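Glyoxalase family protein (Listeria monocytogenes, PDB 2P7O) catalyses the hydration of the antibiotic fosfomycin, opening its epoxide with water in a manganese-dependent reaction that confers resistance. Local coordinates at the interface of chains A and B. Coordinates in Å, arbitrary orientation; residue numbers count along the deposited sequence, not the author numbering. Chains: chain A/B, Glyoxalase family protein.

Contact 1: the interface of chains A and B. Residues chain A 2-4; chain B 26, 49-50, 72-73.
A:Ile2 reaches across to B:Ala50, B:Phe26 and B:Phe72, carrying the N-terminal segment of one subunit over the partner in this dimer of the glyoxalase/bleomycin resistance superfamily. From CB, itself 4.0 Å from B:Ala50 CB, the side chain forks. The CG2 methyl, anti to the backbone N, packs 3.6 Å from B:Ala50 CB, with B:Ile49 CG2, B:Phe72 CB and the B:Gln73 carbonyl O around it. The other branch runs beside the backbone N (chi1 -51°), which takes CG1 toward the backbone carbonyl of B:Phe26, at the end of helix 15-26, 3.7 Å from its O. At the tip, CD1 lies 4.1 Å from both CD2 and CA of B:Phe26, the two side chains crossing at a slant. Backbone bonds flank this packing. A:Ser3 N donates to B:Gln73 O at 3.1 Å, whereas B:Gln73 N gives a straighter bond of 2.8 Å to A:Gly4 O. The second belongs to an antiparallel bridge between strands 4-12 and 69-73 of the two chains. A:Gly4 CA packs on the B:Ala50 methyl at 3.6 Å.

Contact 2: the interface of chains A and B. Residues chain A 69, 118, 120, 125-126; chain B 7, 9, 46, 55.
B:Thr9 and B:His7 of one subunit meet A:Glu126, A:His69 and A:Glu118 of the other, bringing together the metal-binding residues of FosX. A:His69, A:Glu118 and A:Glu126 belong to a manganese site, and B:His7 is likely a further ligand from the partner chain. Its NE2 lies 3.2 Å from both A:Glu118 OE1 and A:Glu126 OE1, a clustering expected of groups converging on one cation. The A:Glu118 carboxylate stands nearly upright to the B:His7 ring, their planes 86° apart. A:Glu126 bends at chi2 (39°), turning its carboxylate back toward B:Thr9; there B:Thr9 OG1 donates a 2.8 Å hydrogen bond to OE1, arriving from above the carboxylate plane. The same threonine lays CB over one face of the A:His69 ring, toward its rim, 3.7 Å from the centroid.

Farther out, A:His120 meets B:His7 edge-to-face, and its ND1 makes a weak hydrogen bond of 3.3 Å to A:Glu118 OE2, which may help to orient that carboxylate. B:Cys55 SG packs against A:Glu126 CB at 3.9 Å, while the A:Glu126 backbone N lies in the plane of the B:Phe46 ring at its edge, near CZ. Reciprocal backbone bonds pair A:His69 with B:Thr9, fixing the register of antiparallel strands 69-73 and 4-12. The site thus lies where the two chains' sheets join, with A:Glu118 on strand 116-120 and A:Glu126 in the loop that follows it, near the C-terminus.

Contact 3: the interface of chains A and B. Residues chain A 4-7; chain B 71-73.
The imidazole of A:His7 carries the B:Ala71 methyl on one face, CB standing 3.5 Å from the ring centroid and shifted toward the rim near CE1. At the ring edge, within its plane, the A:Ser6 hydroxyl OG accepts a 2.7 Å hydrogen bond from ND1. Methyl and hydroxyl together should limit rotation of the ring, whose CG is wedged between the backbone N and the carbonyl carbon (chi1 59°). ND1 is engaged in this way, which probably leaves NE2 to face the metal.

A second ring, that of B:Phe72, touches A:Leu5 CD1 through CE2 at 3.9 Å, the two side chains meeting at an angle. A:Ser6 CB packs on the B:Ala71 methyl at 3.7 Å.

Between these side chains, the backbone of strand 4-12 runs antiparallel to strand 69-73 of the partner. B:Ala71 O accepts two bonds, from A:Ser6 N at 2.8 Å and A:His7 N at 3.1 Å, both donors reaching it from the same face of its carbonyl plane. Such double acceptance marks a beta-bulge at A:Ser6. Regular pairing resumes as B:Ala71 N donates to A:His7 O at 2.9 Å. The pairing of the chains probably helps to place A:His7, a likely manganese ligand, and so would link dimer assembly to the metal site.

Contact 1: the interface of chains A and B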
loop_
_atom_site.group_PDB
_atom_site.type_symbol
_atom_site.label_atom_id
_atom_site.label_comp_id
_atom_site.label_asym_id
_atom_site.label_seq_id
_atom_site.Cartn_x
_atom_site.Cartn_y
_atom_site.Cartn_z
ATOM N N ILE A 2 -7.474 -2.418 15.681
ATOM C CA ILE A 2 -6.445 -2.424 14.681
ATOM C C ILE A 2 -5.201 -1.870 15.390
ATOM O O ILE A 2 -5.310 -0.703 15.787
ATOM C CB ILE A 2 -6.731 -1.519 13.473
ATOM C CG1 ILE A 2 -8.098 -1.697 12.808
ATOM C CG2 ILE A 2 -5.573 -1.650 12.473
ATOM C CD1 ILE A 2 -8.178 -2.854 11.846
ATOM N N SER A 3 -4.179 -2.657 15.643
ATOM C CA SER A 3 -3.017 -2.097 16.343
ATOM C C SER A 3 -2.210 -1.180 15.447
ATOM O O SER A 3 -1.545 -0.205 15.853
ATOM C CB SER A 3 -2.123 -3.228 16.853
ATOM N N GLY A 4 -2.129 -1.593 14.191
ATOM C CA GLY A 4 -1.272 -0.838 13.268
ATOM C C GLY A 4 -1.195 -1.602 11.953
ATOM O O GLY A 4 -1.966 -2.508 11.697
ATOM N N PHE B 26 -12.660 -1.107 9.667
ATOM C CA PHE B 26 -11.394 -0.756 10.293
ATOM C C PHE B 26 -11.561 0.338 11.330
ATOM O O PHE B 26 -10.583 0.868 11.884
ATOM C CB PHE B 26 -10.429 -0.340 9.172
ATOM C CG PHE B 26 -10.406 -1.357 8.021
ATOM C CD1 PHE B 26 -11.342 -1.358 7.007
ATOM C CD2 PHE B 26 -9.474 -2.389 8.023
ATOM C CE1 PHE B 26 -11.321 -2.312 6.004
ATOM C CE2 PHE B 26 -9.389 -3.282 6.966
ATOM C CZ PHE B 26 -10.308 -3.244 5.932
ATOM N N ILE B 49 -6.169 5.261 10.140
ATOM C CA ILE B 49 -6.426 3.917 10.677
ATOM C C ILE B 49 -5.153 3.533 11.432
ATOM O O ILE B 49 -4.164 3.380 10.736
ATOM C CB ILE B 49 -6.660 2.852 9.599
ATOM C CG1 ILE B 49 -7.938 3.124 8.807
ATOM C CG2 ILE B 49 -6.716 1.467 10.233
ATOM C CD1 ILE B 49 -8.186 2.203 7.678
ATOM N N ALA B 50 -5.188 3.485 12.743
ATOM C CA ALA B 50 -4.019 2.980 13.491
ATOM C C ALA B 50 -2.687 3.584 13.097
ATOM O O ALA B 50 -1.632 2.979 12.891
ATOM C CB ALA B 50 -4.035 1.476 13.277
ATOM N N PHE B 72 -3.331 -5.121 7.850
ATOM C CA PHE B 72 -3.469 -4.475 9.145
ATOM C C PHE B 72 -3.391 -5.522 10.266
ATOM O O PHE B 72 -3.860 -6.629 10.083
ATOM C CB PHE B 72 -4.802 -3.709 9.241
ATOM C CG PHE B 72 -4.787 -2.441 8.389
ATOM C CD1 PHE B 72 -5.380 -2.487 7.132
ATOM C CD2 PHE B 72 -4.211 -1.266 8.809
ATOM C CE1 PHE B 72 -5.386 -1.346 6.330
ATOM C CE2 PHE B 72 -4.203 -0.133 8.017
ATOM C CZ PHE B 72 -4.825 -0.148 6.772
ATOM N N GLN B 73 -2.690 -5.240 11.361
ATOM C CA GLN B 73 -2.556 -6.217 12.426
ATOM C C GLN B 73 -3.771 -6.127 13.354
ATOM O O GLN B 73 -4.325 -5.036 13.638
ATOM C CB GLN B 73 -1.227 -6.009 13.190
ATOM C CG GLN B 73 -0.480 -7.374 13.184
ATOM C CD GLN B 73 -0.933 -8.147 14.406
ATOM O OE1 GLN B 73 -1.647 -9.144 14.382
ATOM N NE2 GLN B 73 -0.555 -7.594 15.559
#

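Contact 2: the interface of chains A and B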
loop_
_atom_site.group_PDB
_atom_site.type_symbol
_atom_site.label_atom_id
_atom_site.label_comp_id
_atom_site.label_asym_id
_atom_site.label_seq_id
_atom_site.Cartn_x
_atom_site.Cartn_y
_atom_site.Cartn_z
ATOM N N HIS A 69 -1.023 4.507 -4.842
ATOM C CA HIS A 69 0.410 4.591 -4.599
ATOM C C HIS A 69 0.692 4.590 -3.098
ATOM O O HIS A 69 -0.119 5.064 -2.273
ATOM C CB HIS A 69 1.025 5.862 -5.174
ATOM C CG HIS A 69 0.466 7.182 -4.717
ATOM N ND1 HIS A 69 -0.666 7.741 -5.277
ATOM C CD2 HIS A 69 0.887 8.078 -3.791
ATOM C CE1 HIS A 69 -0.915 8.933 -4.683
ATOM N NE2 HIS A 69 0.025 9.146 -3.773
ATOM N N GLU A 118 5.746 7.263 -4.308
ATOM C CA GLU A 118 5.936 8.690 -4.124
ATOM C C GLU A 118 6.917 8.877 -2.962
ATOM O O GLU A 118 6.816 8.235 -1.928
ATOM C CB GLU A 118 4.590 9.362 -3.861
ATOM C CG GLU A 118 4.627 10.847 -3.514
ATOM C CD GLU A 118 3.293 11.461 -3.138
ATOM O OE1 GLU A 118 2.302 10.687 -2.992
ATOM O OE2 GLU A 118 3.244 12.712 -2.983
ATOM N N HIS A 120 7.534 12.002 -0.597
ATOM C CA HIS A 120 6.735 13.189 -0.322
ATOM C C HIS A 120 7.500 14.006 0.711
ATOM O O HIS A 120 7.729 13.485 1.807
ATOM C CB HIS A 120 5.366 12.702 0.188
ATOM C CG HIS A 120 4.436 13.799 0.645
ATOM N ND1 HIS A 120 3.214 14.054 0.039
ATOM C CD2 HIS A 120 4.457 14.608 1.742
ATOM C CE1 HIS A 120 2.613 15.040 0.674
ATOM N NE2 HIS A 120 3.370 15.419 1.703
ATOM N N GLU A 125 -0.633 16.081 1.883
ATOM C CA GLU A 125 -1.758 16.288 0.965
ATOM C C GLU A 125 -1.523 15.312 -0.195
ATOM O O GLU A 125 -0.378 14.841 -0.340
ATOM C CB GLU A 125 -1.716 17.753 0.487
ATOM C CG GLU A 125 -0.363 18.013 -0.177
ATOM C CD GLU A 125 -0.116 19.512 -0.385
ATOM O OE1 GLU A 125 -1.078 20.301 -0.206
ATOM O OE2 GLU A 125 1.052 19.885 -0.657
ATOM N N GLU A 126 -2.557 15.088 -1.020
ATOM C CA GLU A 126 -2.332 14.263 -2.206
ATOM C C GLU A 126 -2.050 15.222 -3.362
ATOM O O GLU A 126 -2.824 16.148 -3.610
ATOM C CB GLU A 126 -3.636 13.490 -2.430
ATOM C CG GLU A 126 -3.607 12.553 -3.636
ATOM C CD GLU A 126 -2.241 11.869 -3.737
ATOM O OE1 GLU A 126 -1.846 11.231 -2.763
ATOM O OE2 GLU A 126 -1.553 11.947 -4.802
ATOM N N HIS B 7 1.823 8.375 3.503
ATOM C CA HIS B 7 0.398 8.005 3.348
ATOM C C HIS B 7 0.302 6.936 2.271
ATOM O O HIS B 7 1.277 6.657 1.563
ATOM C CB HIS B 7 -0.390 9.245 2.924
ATOM C CG HIS B 7 0.051 9.872 1.639
ATOM N ND1 HIS B 7 1.075 10.790 1.567
ATOM C CD2 HIS B 7 -0.433 9.727 0.371
ATOM C CE1 HIS B 7 1.212 11.190 0.296
ATOM N NE2 HIS B 7 0.308 10.552 -0.445
ATOM N N THR B 9 -2.363 6.125 -0.988
ATOM C CA THR B 9 -3.547 6.618 -1.660
ATOM C C THR B 9 -4.152 5.506 -2.542
ATOM O O THR B 9 -3.410 4.867 -3.320
ATOM C CB THR B 9 -3.218 7.792 -2.579
ATOM O OG1 THR B 9 -2.886 8.889 -1.739
ATOM C CG2 THR B 9 -4.433 8.146 -3.421
ATOM N N PHE B 46 -9.313 11.897 3.424
ATOM C CA PHE B 46 -8.305 11.287 4.266
ATOM C C PHE B 46 -8.928 10.665 5.515
ATOM O O PHE B 46 -9.842 11.192 6.157
ATOM C CB PHE B 46 -7.170 12.217 4.694
ATOM C CG PHE B 46 -6.050 12.455 3.695
ATOM C CD1 PHE B 46 -6.180 13.446 2.715
ATOM C CD2 PHE B 46 -4.895 11.698 3.712
ATOM C CE1 PHE B 46 -5.215 13.630 1.762
ATOM C CE2 PHE B 46 -3.868 11.885 2.773
ATOM C CZ PHE B 46 -4.084 12.839 1.809
ATOM N N CYS B 55 -5.510 8.059 1.890
ATOM C CA CYS B 55 -6.311 8.955 1.052
ATOM C C CYS B 55 -7.113 8.053 0.115
ATOM O O CYS B 55 -6.541 7.209 -0.570
ATOM C CB CYS B 55 -5.418 9.871 0.216
ATOM S SG CYS B 55 -6.244 10.946 -0.965
#

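Contact 3: the interface of chains A and B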
loop_
_atom_site.group_PDB
_atom_site.type_symbol
_atom_site.label_atom_id
_atom_site.label_comp_id
_atom_site.label_asym_id
_atom_site.label_seq_id
_atom_site.Cartn_x
_atom_site.Cartn_y
_atom_site.Cartn_z
ATOM N N GLY A 4 -2.129 -1.593 14.191
ATOM C CA GLY A 4 -1.272 -0.838 13.268
ATOM C C GLY A 4 -1.195 -1.602 11.953
ATOM O O GLY A 4 -1.966 -2.508 11.697
ATOM N N LEU A 5 -0.285 -1.146 11.109
ATOM C CA LEU A 5 0.060 -1.805 9.874
ATOM C C LEU A 5 0.830 -3.068 10.269
ATOM O O LEU A 5 1.738 -3.048 11.126
ATOM C CB LEU A 5 0.914 -0.854 9.012
ATOM C CG LEU A 5 0.900 -1.069 7.512
ATOM C CD1 LEU A 5 -0.528 -0.959 6.977
ATOM C CD2 LEU A 5 1.735 -0.028 6.777
ATOM N N SER A 6 0.468 -4.177 9.663
ATOM C CA SER A 6 1.207 -5.423 9.685
ATOM C C SER A 6 2.306 -5.410 8.609
ATOM O O SER A 6 3.479 -5.560 8.961
ATOM C CB SER A 6 0.294 -6.644 9.377
ATOM O OG SER A 6 1.103 -7.813 9.378
ATOM N N HIS A 7 1.892 -5.231 7.360
ATOM C CA HIS A 7 2.900 -5.300 6.273
ATOM C C HIS A 7 2.195 -4.852 5.003
ATOM O O HIS A 7 0.964 -4.796 4.965
ATOM C CB HIS A 7 3.498 -6.706 6.102
ATOM C CG HIS A 7 2.548 -7.812 5.788
ATOM N ND1 HIS A 7 1.820 -8.415 6.837
ATOM C CD2 HIS A 7 2.147 -8.453 4.672
ATOM C CE1 HIS A 7 1.042 -9.383 6.356
ATOM N NE2 HIS A 7 1.217 -9.426 5.044
ATOM N N ALA B 71 -1.905 -5.251 4.680
ATOM C CA ALA B 71 -2.330 -6.017 5.863
ATOM C C ALA B 71 -2.241 -5.098 7.098
ATOM O O ALA B 71 -1.164 -4.556 7.370
ATOM C CB ALA B 71 -1.382 -7.176 6.124
ATOM N N PHE B 72 -3.331 -5.121 7.850
ATOM C CA PHE B 72 -3.469 -4.475 9.145
ATOM C C PHE B 72 -3.391 -5.522 10.266
ATOM O O PHE B 72 -3.860 -6.629 10.083
ATOM C CB PHE B 72 -4.802 -3.709 9.241
ATOM C CG PHE B 72 -4.787 -2.441 8.389
ATOM C CD1 PHE B 72 -5.380 -2.487 7.132
ATOM C CD2 PHE B 72 -4.211 -1.266 8.809
ATOM C CE1 PHE B 72 -5.386 -1.346 6.330
ATOM C CE2 PHE B 72 -4.203 -0.133 8.017
ATOM C CZ PHE B 72 -4.825 -0.148 6.772
ATOM N N GLN B 73 -2.690 -5.240 11.361
ATOM C CA GLN B 73 -2.556 -6.217 12.426
ATOM C C GLN B 73 -3.771 -6.127 13.354
ATOM O O GLN B 73 -4.325 -5.036 13.638
ATOM C CB GLN B 73 -1.227 -6.009 13.190
ATOM C CG GLN B 73 -0.480 -7.374 13.184
ATOM C CD GLN B 73 -0.933 -8.147 14.406
ATOM O OE1 GLN B 73 -1.647 -9.144 14.382
ATOM N NE2 GLN B 73 -0.555 -7.594 15.559
#

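Contact 1 and contact 3 adjoin, their C-alpha centres about 6 Å apart, and share A:Gly4, B:Phe72 and B:Gln73; together they follow strand 4-12 of chain A along strand 69-73 of chain B. Contact 2 lies about 18 Å from each and uses the same two strands with the chains exchanged, as the two-fold symmetry requires. The same histidine appears in both copies: B:His7 faces the metal-binding residues of chain A in contact 2, while A:His7 in contact 3 would serve the symmetry-related site. Each manganese site would thus draw on both subunits, which suggests that the active centre is complete only in the dimer.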